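Local coordinates for protein hypothetical transcriptional regulator yurK (Bacillus subtilis, PDB 2IKK) that probably acts as a DNA-binding transcription regulator of the GntR family, present here as its C-terminal UTRA domain, the part expected to sense an effector, at residues His98-Leu101 against Lys102-Lys106; His78-Leu81 against Asp82-Gly86; Lys44-Ala47 against Glu48-Gln51; Ala144-Ser147 against Asn148-Ile152; Gln122-Glu125 against Ser126-Asp130. One frame throughout, in Å; residues are numbered along the deposited sequence.

Contact 1 of 5, residues His98-Leu101 against Lys102-Lys106; sequences HDIL and KQQYK. With SO4 (sulfate ion), chain C.
Four backbone bonds join His98-Leu101 to Lys102-Lys106, each from an N-H to the carbonyl four residues earlier. Gln103 N reaches Asp99 O at 2.8 Å with 173° at the hydrogen; Lys102 N to His98 O is nearly as straight, Gln104 N to Ile100 O more bent. The last, Tyr105 N to Leu101 O, falls to 136°, its donor standing above the carbonyl plane. These bonds run through nearly all of helix 97-105; Lys106, with positive phi, is the first residue to leave it, and its NZ folds back to Gln103 O at 3.0 Å. Apolar contact lies on another flank. Ile100 and Tyr105 run alongside each other, and the branch methyl CG2 of Ile100, set anti to its own N, meets ring carbon CE1 of Tyr105 at 4.1 Å. The tyrosine ring also turns its edge to Leu101 CA, while its hydroxyl bonds to Pro85 O and its ring meets Phe84 edge-to-face. At the first turn the interaction is with an anion. One sulfate oxygen, O4, accepts from both His98 N, at 2.9 Å, and His98 ND1, at 2.7 Å, the latter approach lying in the imidazole plane. With chi1 at -82° the ring stays beside its own backbone N, which lets the two donors converge. Arg63 NH1 and Met97 N also bond to this ion, which probably came from the crystallisation liquor.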
loop_
_atom_site.group_PDB
_atom_site.type_symbol
_atom_site.label_atom_id
_atom_site.label_comp_id
_atom_site.label_asym_id
_atom_site.label_seq_id
_atom_site.Cartn_x
_atom_site.Cartn_y
_atom_site.Cartn_z
ATOM N N HIS A 98 13.155 19.039 1.910
ATOM C CA HIS A 98 13.518 18.963 0.492
ATOM C C HIS A 98 14.094 20.275 0.010
ATOM O O HIS A 98 15.121 20.299 -0.686
ATOM C CB HIS A 98 12.350 18.511 -0.337
ATOM C CG HIS A 98 12.191 17.030 -0.324
ATOM N ND1 HIS A 98 11.679 16.357 0.767
ATOM C CD2 HIS A 98 12.528 16.082 -1.223
ATOM C CE1 HIS A 98 11.695 15.058 0.532
ATOM N NE2 HIS A 98 12.230 14.859 -0.660
ATOM N N ASP A 99 13.514 21.375 0.489
ATOM C CA ASP A 99 14.105 22.709 0.260
ATOM C C ASP A 99 15.534 22.896 0.787
ATOM O O ASP A 99 16.377 23.476 0.093
ATOM C CB ASP A 99 13.184 23.764 0.881
ATOM C CG ASP A 99 12.074 24.168 -0.039
ATOM O OD1 ASP A 99 11.955 23.570 -1.152
ATOM O OD2 ASP A 99 11.325 25.098 0.353
ATOM N N ILE A 100 15.814 22.360 1.988
ATOM C CA ILE A 100 17.140 22.435 2.617
ATOM C C ILE A 100 18.099 21.625 1.761
ATOM O O ILE A 100 19.145 22.106 1.380
ATOM C CB ILE A 100 17.102 21.875 4.088
ATOM C CG1 ILE A 100 16.317 22.852 4.974
ATOM C CG2 ILE A 100 18.488 21.617 4.671
ATOM C CD1 ILE A 100 16.683 24.390 4.794
ATOM N N LEU A 101 17.726 20.419 1.397
ATOM C CA LEU A 101 18.620 19.601 0.590
ATOM C C LEU A 101 18.962 20.296 -0.722
ATOM O O LEU A 101 20.122 20.348 -1.118
ATOM C CB LEU A 101 17.973 18.235 0.269
ATOM C CG LEU A 101 17.916 17.260 1.480
ATOM C CD1 LEU A 101 16.918 16.096 1.141
ATOM C CD2 LEU A 101 19.229 16.716 1.848
ATOM N N LYS A 102 17.953 20.826 -1.383
ATOM C CA LYS A 102 18.123 21.562 -2.632
ATOM C C LYS A 102 18.966 22.833 -2.518
ATOM O O LYS A 102 19.994 22.984 -3.234
ATOM C CB LYS A 102 16.779 21.835 -3.247
ATOM C CG LYS A 102 16.899 22.420 -4.648
ATOM C CD LYS A 102 15.778 21.937 -5.470
ATOM C CE LYS A 102 15.800 22.621 -6.822
ATOM N NZ LYS A 102 14.390 22.768 -7.283
ATOM N N GLN A 103 18.570 23.746 -1.623
ATOM C CA GLN A 103 19.355 25.004 -1.515
ATOM C C GLN A 103 20.707 24.882 -0.800
ATOM O O GLN A 103 21.710 25.505 -1.201
ATOM C CB GLN A 103 18.482 26.162 -0.944
ATOM C CG GLN A 103 17.977 27.220 -1.952
ATOM C CD GLN A 103 17.779 26.708 -3.406
ATOM O OE1 GLN A 103 18.550 27.055 -4.325
ATOM N NE2 GLN A 103 16.770 25.881 -3.605
ATOM N N GLN A 104 20.786 24.074 0.253
ATOM C CA GLN A 104 22.000 24.043 1.024
ATOM C C GLN A 104 23.000 23.068 0.421
ATOM O O GLN A 104 24.223 23.310 0.494
ATOM C CB GLN A 104 21.735 23.666 2.496
ATOM C CG GLN A 104 20.959 24.775 3.272
ATOM C CD GLN A 104 21.625 26.164 3.191
ATOM O OE1 GLN A 104 20.956 27.159 2.966
ATOM N NE2 GLN A 104 22.913 26.213 3.431
ATOM N N TYR A 105 22.492 21.960 -0.130
ATOM C CA TYR A 105 23.383 20.899 -0.591
ATOM C C TYR A 105 23.367 20.603 -2.095
ATOM O O TYR A 105 24.123 19.736 -2.554
ATOM C CB TYR A 105 23.116 19.620 0.220
ATOM C CG TYR A 105 23.264 19.864 1.690
ATOM C CD1 TYR A 105 22.132 20.113 2.483
ATOM C CD2 TYR A 105 24.522 19.858 2.301
ATOM C CE1 TYR A 105 22.253 20.387 3.819
ATOM C CE2 TYR A 105 24.649 20.117 3.627
ATOM C CZ TYR A 105 23.501 20.331 4.397
ATOM O OH TYR A 105 23.666 20.612 5.720
ATOM N N LYS A 106 22.547 21.339 -2.853
ATOM C CA LYS A 106 22.321 21.113 -4.293
ATOM C C LYS A 106 21.915 19.637 -4.590
ATOM O O LYS A 106 22.272 19.059 -5.609
ATOM C CB LYS A 106 23.581 21.522 -5.082
ATOM C CG LYS A 106 24.067 22.944 -4.720
ATOM C CD LYS A 106 22.917 23.932 -4.743
ATOM C CE LYS A 106 23.411 25.343 -4.388
ATOM N NZ LYS A 106 22.240 26.183 -4.083
HETATM S S SO4 C . 9.561 17.950 3.689
HETATM O O1 SO4 C . 10.192 18.414 4.923
HETATM O O2 SO4 C . 8.434 18.815 3.326
HETATM O O3 SO4 C . 9.125 16.589 3.857
HETATM O O4 SO4 C . 10.494 18.042 2.535
#

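Contact 2 of 5, residues His78-Leu81 against Asp82-Gly86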
loop_
_atom_site.group_PDB
_atom_site.type_symbol
_atom_site.label_atom_id
_atom_site.label_comp_id
_atom_site.label_asym_id
_atom_site.label_seq_id
_atom_site.Cartn_x
_atom_site.Cartn_y
_atom_site.Cartn_z
ATOM N N HIS A 78 16.213 9.672 8.789
ATOM C CA HIS A 78 17.639 9.741 9.184
ATOM C C HIS A 78 18.389 10.301 7.994
ATOM O O HIS A 78 18.179 9.858 6.881
ATOM C CB HIS A 78 18.219 8.352 9.485
ATOM C CG HIS A 78 17.626 7.736 10.726
ATOM N ND1 HIS A 78 16.396 7.115 10.717
ATOM C CD2 HIS A 78 18.039 7.744 12.017
ATOM C CE1 HIS A 78 16.093 6.701 11.948
ATOM N NE2 HIS A 78 17.087 7.052 12.758
ATOM N N TYR A 79 19.234 11.291 8.294
ATOM C CA TYR A 79 20.076 11.956 7.295
ATOM C C TYR A 79 21.516 11.700 7.684
ATOM O O TYR A 79 21.892 11.966 8.773
ATOM C CB TYR A 79 19.853 13.506 7.287
ATOM C CG TYR A 79 18.470 13.920 6.921
ATOM C CD1 TYR A 79 18.047 13.993 5.594
ATOM C CD2 TYR A 79 17.528 14.180 7.943
ATOM C CE1 TYR A 79 16.721 14.421 5.287
ATOM C CE2 TYR A 79 16.241 14.578 7.647
ATOM C CZ TYR A 79 15.840 14.640 6.329
ATOM O OH TYR A 79 14.560 15.006 6.047
ATOM N N PRO A 80 22.317 11.235 6.754
ATOM C CA PRO A 80 23.712 10.995 7.084
ATOM C C PRO A 80 24.476 12.327 7.147
ATOM O O PRO A 80 24.528 13.029 6.174
ATOM C CB PRO A 80 24.203 10.155 5.952
ATOM C CG PRO A 80 23.200 10.396 4.793
ATOM C CD PRO A 80 21.922 10.845 5.412
ATOM N N LEU A 81 25.125 12.576 8.277
ATOM C CA LEU A 81 25.821 13.839 8.489
ATOM C C LEU A 81 27.086 13.944 7.631
ATOM O O LEU A 81 27.544 15.047 7.295
ATOM C CB LEU A 81 26.241 13.991 9.935
ATOM C CG LEU A 81 25.528 14.907 10.940
ATOM C CD1 LEU A 81 24.816 16.213 10.371
ATOM C CD2 LEU A 81 24.640 14.090 11.948
ATOM N N ASP A 82 27.599 12.808 7.229
ATOM C CA ASP A 82 28.782 12.822 6.368
ATOM C C ASP A 82 28.470 13.345 4.953
ATOM O O ASP A 82 29.373 13.836 4.247
ATOM C CB ASP A 82 29.408 11.430 6.368
ATOM C CG ASP A 82 30.199 11.140 7.707
ATOM O OD1 ASP A 82 31.019 12.005 8.121
ATOM O OD2 ASP A 82 29.989 10.109 8.408
ATOM N N LEU A 83 27.222 13.191 4.493
ATOM C CA LEU A 83 26.861 13.685 3.181
ATOM C C LEU A 83 26.329 15.107 3.280
ATOM O O LEU A 83 26.479 15.915 2.322
ATOM C CB LEU A 83 25.775 12.803 2.576
ATOM C CG LEU A 83 26.117 11.628 1.654
ATOM C CD1 LEU A 83 26.664 10.576 2.590
ATOM C CD2 LEU A 83 24.782 11.190 0.929
ATOM N N PHE A 84 25.656 15.386 4.405
ATOM C CA PHE A 84 24.950 16.636 4.667
ATOM C C PHE A 84 25.476 17.286 5.928
ATOM O O PHE A 84 24.770 17.464 6.933
ATOM C CB PHE A 84 23.414 16.403 4.687
ATOM C CG PHE A 84 22.904 15.662 3.461
ATOM C CD1 PHE A 84 22.910 16.288 2.260
ATOM C CD2 PHE A 84 22.408 14.347 3.532
ATOM C CE1 PHE A 84 22.481 15.641 1.069
ATOM C CE2 PHE A 84 21.989 13.693 2.407
ATOM C CZ PHE A 84 22.030 14.342 1.136
ATOM N N PRO A 85 26.755 17.696 5.901
ATOM C CA PRO A 85 27.289 18.200 7.160
ATOM C C PRO A 85 26.491 19.444 7.712
ATOM O O PRO A 85 26.078 20.303 6.941
ATOM C CB PRO A 85 28.771 18.523 6.808
ATOM C CG PRO A 85 28.754 18.737 5.306
ATOM C CD PRO A 85 27.723 17.737 4.796
ATOM N N GLY A 86 26.220 19.453 9.026
ATOM C CA GLY A 86 25.459 20.521 9.651
ATOM C C GLY A 86 23.959 20.587 9.329
ATOM O O GLY A 86 23.321 21.598 9.601
#
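Pro80 presents its ring to two side chains of the turn that follows it, and each meets it differently. Phe84 lies alongside, pointing the same way: its ring carbon CD2 comes within 4.0 Å of Pro80 CD, with CE2 scarcely farther. The phenylalanine has CG beside its own N (chi1 -51°), which keeps the ring next to the proline. Leu83 instead crosses the proline at a slant, its methyl CD1 4.1 Å from Pro80 CG. Within the turn, Leu83 CB also sits 3.8 Å above one face of the Phe84 ring, displaced toward the rim, so the three side chains form one apolar cluster. Leu81 CD1 lies in van der Waals contact with the backbone, 3.7 Å from Phe84 O.

The backbone closes the turn on a single acceptor. Pro80 O takes Phe84 N at 3.2 Å, in the carbonyl plane, and Leu83 N at the same length but from 57° above that plane. Pro80-Leu83 is thus a type I beta turn whose first carbonyl also takes the i+4 N-H, a single helix-like turn. Pro85 CA adds a CA-H...O contact to Leu81 O. A glycine in place of Pro80 would probably leave Leu83 CD1 and ring carbons CD2 and CE2 of Phe84 without their apolar partner and free the chain to bend where strand 71-80 ends.

Outside the turn, Phe84 packs on Leu101 of helix 97-105 and on Ile152 of strand 150-160. The chemistry is mixed: a carbonyl gripped by two N-H groups holds the turn, while the apolar carbons of Pro80 and Leu83 lie against the buried phenylalanine.

Contact 3 of 5, residues Lys44-Ala47 against Glu48-Gln51; sequences KPIA and EKLQ
Lys49 winds back over the turn that precedes it, toward Pro45 and Ile46. Its CB rests 3.5 Å from Pro45 O, the carbonyl that also accepts the backbone bond from Lys49 N at 3.0 Å. CG stays near this oxygen and CD returns to 3.9 Å from it, because the chain is bent at chi2, 134°. A further bend at chi3 brings CE to the methyl CD1 of Ile46, at 4.1 Å, the two side chains crossing at a slant. The tip, NZ, leaves the helix for a salt bridge with Asp141 and a weak hydrogen bond to Thr143.

Ile46 serves a second neighbour with its other branch: CG2, anti to the backbone N, meets Leu50 CD1 at 3.7 Å, and these two side chains point the same way. Glu48 N to Lys44 O and Leu50 N to Ile46 O continue the helical bonding, and Gln51, with positive phi, ends it in a Schellman motif. Helix 44-50, which follows strand 33-41, lays Ile46 and Leu50 on His78 and Pro80 of strand 71-80 and on Cys154 of strand 150-160, while the Lys49 salt bridge extends its reach to strand 136-146.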
loop_
_atom_site.group_PDB
_atom_site.type_symbol
_atom_site.label_atom_id
_atom_site.label_comp_id
_atom_site.label_asym_id
_atom_site.label_seq_id
_atom_site.Cartn_x
_atom_site.Cartn_y
_atom_site.Cartn_z
ATOM N N LYS A 44 22.393 -0.743 12.606
ATOM C CA LYS A 44 22.695 -1.630 11.456
ATOM C C LYS A 44 21.737 -1.442 10.286
ATOM O O LYS A 44 22.192 -1.251 9.144
ATOM C CB LYS A 44 22.834 -3.114 11.851
ATOM C CG LYS A 44 24.100 -3.393 12.714
ATOM C CD LYS A 44 24.327 -4.863 13.021
ATOM C CE LYS A 44 25.766 -5.122 13.604
ATOM N NZ LYS A 44 25.951 -6.594 14.064
ATOM N N PRO A 45 20.418 -1.509 10.537
ATOM C CA PRO A 45 19.499 -1.290 9.429
ATOM C C PRO A 45 19.580 0.079 8.807
ATOM O O PRO A 45 19.417 0.232 7.585
ATOM C CB PRO A 45 18.096 -1.454 10.068
ATOM C CG PRO A 45 18.288 -1.660 11.476
ATOM C CD PRO A 45 19.721 -1.858 11.799
ATOM N N ILE A 46 19.795 1.094 9.611
ATOM C CA ILE A 46 19.905 2.461 9.032
ATOM C C ILE A 46 21.226 2.542 8.221
ATOM O O ILE A 46 21.239 3.092 7.094
ATOM C CB ILE A 46 19.877 3.529 10.123
ATOM C CG1 ILE A 46 18.469 3.614 10.774
ATOM C CG2 ILE A 46 20.317 4.987 9.577
ATOM C CD1 ILE A 46 17.323 3.737 9.781
ATOM N N ALA A 47 22.329 2.063 8.786
ATOM C CA ALA A 47 23.569 2.108 7.979
ATOM C C ALA A 47 23.505 1.289 6.680
ATOM O O ALA A 47 24.075 1.689 5.637
ATOM C CB ALA A 47 24.833 1.719 8.823
ATOM N N GLU A 48 22.783 0.180 6.712
ATOM C CA GLU A 48 22.571 -0.663 5.536
ATOM C C GLU A 48 21.764 0.058 4.463
ATOM O O GLU A 48 22.181 0.090 3.291
ATOM C CB GLU A 48 21.902 -2.005 5.902
ATOM C CG GLU A 48 22.937 -3.060 6.300
ATOM C CD GLU A 48 22.362 -4.497 6.515
ATOM O OE1 GLU A 48 21.348 -4.838 5.818
ATOM O OE2 GLU A 48 22.945 -5.252 7.366
ATOM N N LYS A 49 20.680 0.705 4.870
ATOM C CA LYS A 49 19.871 1.483 3.939
ATOM C C LYS A 49 20.657 2.663 3.307
ATOM O O LYS A 49 20.484 2.970 2.080
ATOM C CB LYS A 49 18.644 2.099 4.672
ATOM C CG LYS A 49 17.318 1.506 4.223
ATOM C CD LYS A 49 16.402 1.138 5.353
ATOM C CE LYS A 49 15.899 2.301 6.158
ATOM N NZ LYS A 49 14.876 3.112 5.365
ATOM N N LEU A 50 21.433 3.336 4.141
ATOM C CA LEU A 50 22.124 4.569 3.679
ATOM C C LEU A 50 23.487 4.287 3.014
ATOM O O LEU A 50 24.150 5.237 2.523
ATOM C CB LEU A 50 22.302 5.609 4.818
ATOM C CG LEU A 50 20.938 6.133 5.346
ATOM C CD1 LEU A 50 21.161 7.052 6.642
ATOM C CD2 LEU A 50 20.223 6.894 4.187
ATOM N N GLN A 51 23.898 3.031 3.074
ATOM C CA GLN A 51 25.167 2.506 2.549
ATOM C C GLN A 51 26.356 3.363 3.114
ATOM O O GLN A 51 27.190 3.937 2.350
ATOM C CB GLN A 51 25.184 2.601 1.018
ATOM C CG GLN A 51 24.169 1.672 0.301
ATOM C CD GLN A 51 24.637 0.230 0.080
ATOM O OE1 GLN A 51 25.648 -0.211 0.673
ATOM N NE2 GLN A 51 23.942 -0.508 -0.857
#

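Contact 4 of 5, residues Ala144-Ser147 against Asn148-Ile152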
loop_
_atom_site.group_PDB
_atom_site.type_symbol
_atom_site.label_atom_id
_atom_site.label_comp_id
_atom_site.label_asym_id
_atom_site.label_seq_id
_atom_site.Cartn_x
_atom_site.Cartn_y
_atom_site.Cartn_z
ATOM N N ALA A 144 15.227 7.318 -0.114
ATOM C CA ALA A 144 15.214 8.306 -1.226
ATOM C C ALA A 144 16.627 8.248 -1.753
ATOM O O ALA A 144 17.604 8.059 -0.968
ATOM C CB ALA A 144 14.947 9.693 -0.708
ATOM N N PHE A 145 16.743 8.496 -3.058
ATOM C CA PHE A 145 18.025 8.388 -3.816
ATOM C C PHE A 145 18.162 9.604 -4.722
ATOM O O PHE A 145 17.165 10.220 -5.110
ATOM C CB PHE A 145 17.929 7.190 -4.763
ATOM C CG PHE A 145 17.898 5.856 -4.044
ATOM C CD1 PHE A 145 19.095 5.180 -3.733
ATOM C CD2 PHE A 145 16.677 5.299 -3.674
ATOM C CE1 PHE A 145 19.077 3.924 -3.062
ATOM C CE2 PHE A 145 16.657 4.047 -2.973
ATOM C CZ PHE A 145 17.830 3.358 -2.687
ATOM N N THR A 146 19.392 9.928 -5.032
ATOM C CA THR A 146 19.681 10.944 -6.039
ATOM C C THR A 146 20.432 10.288 -7.193
ATOM O O THR A 146 20.441 9.074 -7.321
ATOM C CB THR A 146 20.359 12.214 -5.392
ATOM O OG1 THR A 146 20.290 13.360 -6.308
ATOM C CG2 THR A 146 21.760 11.912 -4.974
ATOM N N SER A 147 21.015 11.108 -8.080
ATOM C CA SER A 147 21.879 10.622 -9.145
ATOM C C SER A 147 22.841 9.548 -8.665
ATOM O O SER A 147 23.330 9.579 -7.512
ATOM C CB SER A 147 22.667 11.789 -9.735
ATOM O OG SER A 147 21.762 12.821 -10.036
ATOM N N ASN A 148 23.037 8.591 -9.558
ATOM C CA ASN A 148 23.983 7.537 -9.420
ATOM C C ASN A 148 23.406 6.490 -8.467
ATOM O O ASN A 148 24.132 5.690 -7.960
ATOM C CB ASN A 148 25.351 8.086 -8.932
ATOM C CG ASN A 148 25.888 9.258 -9.821
ATOM O OD1 ASN A 148 25.775 9.245 -11.077
ATOM N ND2 ASN A 148 26.492 10.261 -9.160
ATOM N N ASP A 149 22.089 6.477 -8.266
ATOM C CA ASP A 149 21.478 5.551 -7.297
ATOM C C ASP A 149 22.061 5.733 -5.881
ATOM O O ASP A 149 22.176 4.787 -5.111
ATOM C CB ASP A 149 21.594 4.078 -7.725
ATOM C CG ASP A 149 20.500 3.200 -7.102
ATOM O OD1 ASP A 149 19.405 3.705 -6.818
ATOM O OD2 ASP A 149 20.707 1.973 -6.898
ATOM N N GLN A 150 22.429 6.946 -5.559
ATOM C CA GLN A 150 23.038 7.251 -4.280
ATOM C C GLN A 150 21.951 7.480 -3.177
ATOM O O GLN A 150 21.218 8.431 -3.262
ATOM C CB GLN A 150 23.868 8.514 -4.434
ATOM C CG GLN A 150 24.391 9.111 -3.158
ATOM C CD GLN A 150 25.278 8.117 -2.426
ATOM O OE1 GLN A 150 26.248 7.529 -3.007
ATOM N NE2 GLN A 150 24.942 7.874 -1.146
ATOM N N PRO A 151 21.879 6.608 -2.161
ATOM C CA PRO A 151 20.866 6.890 -1.088
ATOM C C PRO A 151 21.201 8.216 -0.343
ATOM O O PRO A 151 22.378 8.479 -0.035
ATOM C CB PRO A 151 20.950 5.632 -0.162
ATOM C CG PRO A 151 22.315 5.106 -0.389
ATOM C CD PRO A 151 22.618 5.349 -1.867
ATOM N N ILE A 152 20.170 9.009 -0.029
ATOM C CA ILE A 152 20.329 10.318 0.593
ATOM C C ILE A 152 19.652 10.464 1.950
ATOM O O ILE A 152 20.177 11.168 2.809
ATOM C CB ILE A 152 19.927 11.494 -0.279
ATOM C CG1 ILE A 152 18.508 11.324 -0.900
ATOM C CG2 ILE A 152 21.044 11.676 -1.408
ATOM C CD1 ILE A 152 17.972 12.677 -1.456
#
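Phe145 and Pro151 face each other as an antiparallel non-hydrogen-bonded pair, their CA atoms 4.2 Å apart, and the packing is closest from here toward Ile152. Ring atom CE1 of Phe145 lies 3.9 Å from Pro151 CB, and two straight bonds flank the pair: Ile152 N to Ala144 O at 2.9 Å (169°) and Thr146 N to Gln150 O at 3.0 Å. On the other side of the sheet, Thr146 CG2 meets Ile152 CG2 at 3.6 Å, the side chains crossing nearly at right angles. The threonine methyl sits between its own N and carbonyl carbon because OG1 is anti to the N, chi1 -164°; that hydroxyl bonds to Val108 O.

The segments close the beta hairpin of strands 136-146 and 150-160, where a G1 beta bulge sets two residues, Asp149 and Gln150, against Thr146; the positive phi of Asp149 marks the bulge's first position. Beyond it the bonding slackens toward the exposed turn: Gln150 N makes weak bonds to Thr146 O and Ser147 O, each 3.4 Å long, and Ser147, Asn148 and Asp149 are exposed.

Between the two regions Asp149 leans back along Phe145. Its OD1 lies over one ring face, 3.4 Å from CD1, with carboxylate and ring planes 23° apart, while His111 hydrogen-bonds this oxygen and its ring meets that of Phe145 with the planes nearly parallel. Replacing Phe145 with alanine would probably open a gap beside Pro151 and leave the His111 ring without its aromatic neighbour.

Contact 5 of 5, residues Gln122-Glu125 against Ser126-Asp130; sequences QQEE and SKYLD
The backbone of Gln122-Glu125 and Ser126-Asp130 forms a short helix whose N-H groups each bond back four residues, from Ser126 N to Gln122 O at 3.0 Å through Leu129 N to Glu125 O at 2.8 Å. Gln122 is the N-cap residue, and Glu125, at N3, takes its N-H on OE1 at 2.9 Å, the half of a capping box given by the N3 side chain. The carboxylate receives it from above its plane, and the bend of the glutamate at chi2, 89°, turns the group back toward the start of the helix. At the other end Asp130 takes positive phi in a Schellman motif.

Ser126 adds a side-chain bond to the ladder: OG donates to Gln123 O at 2.9 Å, and Lys127 N reaches the same oxygen from the same face of its carbonyl plane. The hydroxyl stands between the serine N and carbonyl carbon, chi1 89°, within reach of the preceding turn.

Glu124 and Tyr128 meet at a slant. The extended glutamate brings CG to 3.5 Å from ring carbon CE2 of Tyr128, and its OE2 lies at the ring edge, in plane, also 3.5 Å from CE2. That oxygen forms a salt bridge with Lys62, while the Tyr128 ring meets Phe74 of strand 71-80 at about 45°.

The two glutamates are placed differently: Glu125 satisfies a backbone N-H at the amino end, where the helix dipole would probably stabilise its negative charge, and Glu124 is likely to be steadied by Lys62 and by the weakly positive hydrogens along the tyrosine edge.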
loop_
_atom_site.group_PDB
_atom_site.type_symbol
_atom_site.label_atom_id
_atom_site.label_comp_id
_atom_site.label_asym_id
_atom_site.label_seq_id
_atom_site.Cartn_x
_atom_site.Cartn_y
_atom_site.Cartn_z
ATOM N N GLN A 122 4.193 0.643 19.904
ATOM C CA GLN A 122 4.791 0.545 21.221
ATOM C C GLN A 122 4.613 1.866 21.939
ATOM O O GLN A 122 3.859 2.744 21.479
ATOM C CB GLN A 122 6.229 0.089 21.090
ATOM C CG GLN A 122 6.219 -1.428 20.747
ATOM C CD GLN A 122 7.613 -1.924 20.370
ATOM O OE1 GLN A 122 8.105 -2.885 20.942
ATOM N NE2 GLN A 122 8.246 -1.258 19.398
ATOM N N GLN A 123 5.224 1.998 23.121
ATOM C CA GLN A 123 4.970 3.197 23.937
ATOM C C GLN A 123 5.104 4.519 23.165
ATOM O O GLN A 123 4.249 5.349 23.246
ATOM C CB GLN A 123 5.959 3.183 25.117
ATOM C CG GLN A 123 5.674 4.112 26.250
ATOM C CD GLN A 123 6.700 3.841 27.409
ATOM O OE1 GLN A 123 7.188 2.699 27.580
ATOM N NE2 GLN A 123 7.047 4.900 28.164
ATOM N N GLU A 124 6.184 4.696 22.408
ATOM C CA GLU A 124 6.444 5.953 21.730
ATOM C C GLU A 124 5.387 6.302 20.655
ATOM O O GLU A 124 4.940 7.420 20.543
ATOM C CB GLU A 124 7.854 5.940 21.092
ATOM C CG GLU A 124 8.105 7.291 20.390
ATOM C CD GLU A 124 9.547 7.471 19.872
ATOM O OE1 GLU A 124 10.041 6.610 19.110
ATOM O OE2 GLU A 124 10.153 8.510 20.199
ATOM N N GLU A 125 4.977 5.298 19.889
ATOM C CA GLU A 125 3.961 5.514 18.855
ATOM C C GLU A 125 2.607 5.834 19.454
ATOM O O GLU A 125 1.849 6.664 18.924
ATOM C CB GLU A 125 3.829 4.276 17.968
ATOM C CG GLU A 125 5.050 4.033 17.157
ATOM C CD GLU A 125 6.068 3.183 17.825
ATOM O OE1 GLU A 125 5.870 2.751 18.940
ATOM O OE2 GLU A 125 7.110 2.923 17.214
ATOM N N SER A 126 2.286 5.106 20.510
ATOM C CA SER A 126 1.012 5.254 21.194
ATOM C C SER A 126 0.913 6.713 21.677
ATOM O O SER A 126 -0.092 7.369 21.476
ATOM C CB SER A 126 0.873 4.201 22.288
ATOM O OG SER A 126 1.407 4.659 23.520
ATOM N N LYS A 127 1.984 7.258 22.240
ATOM C CA LYS A 127 1.963 8.680 22.606
ATOM C C LYS A 127 1.749 9.624 21.445
ATOM O O LYS A 127 0.831 10.386 21.482
ATOM C CB LYS A 127 3.246 9.044 23.340
ATOM C CG LYS A 127 3.356 10.554 23.746
ATOM C CD LYS A 127 4.553 10.688 24.636
ATOM C CE LYS A 127 4.229 11.601 25.828
ATOM N NZ LYS A 127 3.370 10.922 26.855
ATOM N N TYR A 128 2.562 9.540 20.394
ATOM C CA TYR A 128 2.542 10.535 19.342
ATOM C C TYR A 128 1.354 10.412 18.406
ATOM O O TYR A 128 0.902 11.400 17.880
ATOM C CB TYR A 128 3.847 10.506 18.553
ATOM C CG TYR A 128 5.023 10.951 19.389
ATOM C CD1 TYR A 128 4.900 12.034 20.267
ATOM C CD2 TYR A 128 6.246 10.279 19.321
ATOM C CE1 TYR A 128 6.000 12.444 21.066
ATOM C CE2 TYR A 128 7.341 10.671 20.100
ATOM C CZ TYR A 128 7.207 11.738 20.970
ATOM O OH TYR A 128 8.321 12.128 21.726
ATOM N N LEU A 129 0.881 9.167 18.216
ATOM C CA LEU A 129 -0.294 8.895 17.378
ATOM C C LEU A 129 -1.598 8.790 18.175
ATOM O O LEU A 129 -2.665 8.526 17.612
ATOM C CB LEU A 129 -0.100 7.577 16.590
ATOM C CG LEU A 129 0.911 7.724 15.435
ATOM C CD1 LEU A 129 1.121 6.427 14.702
ATOM C CD2 LEU A 129 0.587 8.837 14.453
ATOM N N ASP A 130 -1.499 9.002 19.469
ATOM C CA ASP A 130 -2.679 9.055 20.306
ATOM C C ASP A 130 -3.491 7.784 20.053
ATOM O O ASP A 130 -4.663 7.879 19.653
ATOM C CB ASP A 130 -3.506 10.299 20.005
ATOM C CG ASP A 130 -4.698 10.436 20.948
ATOM O OD1 ASP A 130 -4.736 9.768 22.025
ATOM O OD2 ASP A 130 -5.601 11.195 20.584
#

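How the contacts relate
All five contacts are local and follow one another along the chain; none nests in or crosses another. From the N terminus, contact 3 is helix 44-50. Contact 2 closes the turn leaving strand 71-80, and contact 1 is helix 97-105 that follows. Contact 5 is helix 123-129, and contact 4 closes the hairpin of strands 136-146 and 150-160. Contacts 2 and 4 sit on the neighbouring strands 71-80 and 150-160, and contact 3 packs against both. Contact 2 thus joins the end of strand 71-80 to helices 44-50 and 97-105 and to the hairpin of contact 4. Contact 5 stands apart, its centre about 31 Å from those of contacts 1 and 4.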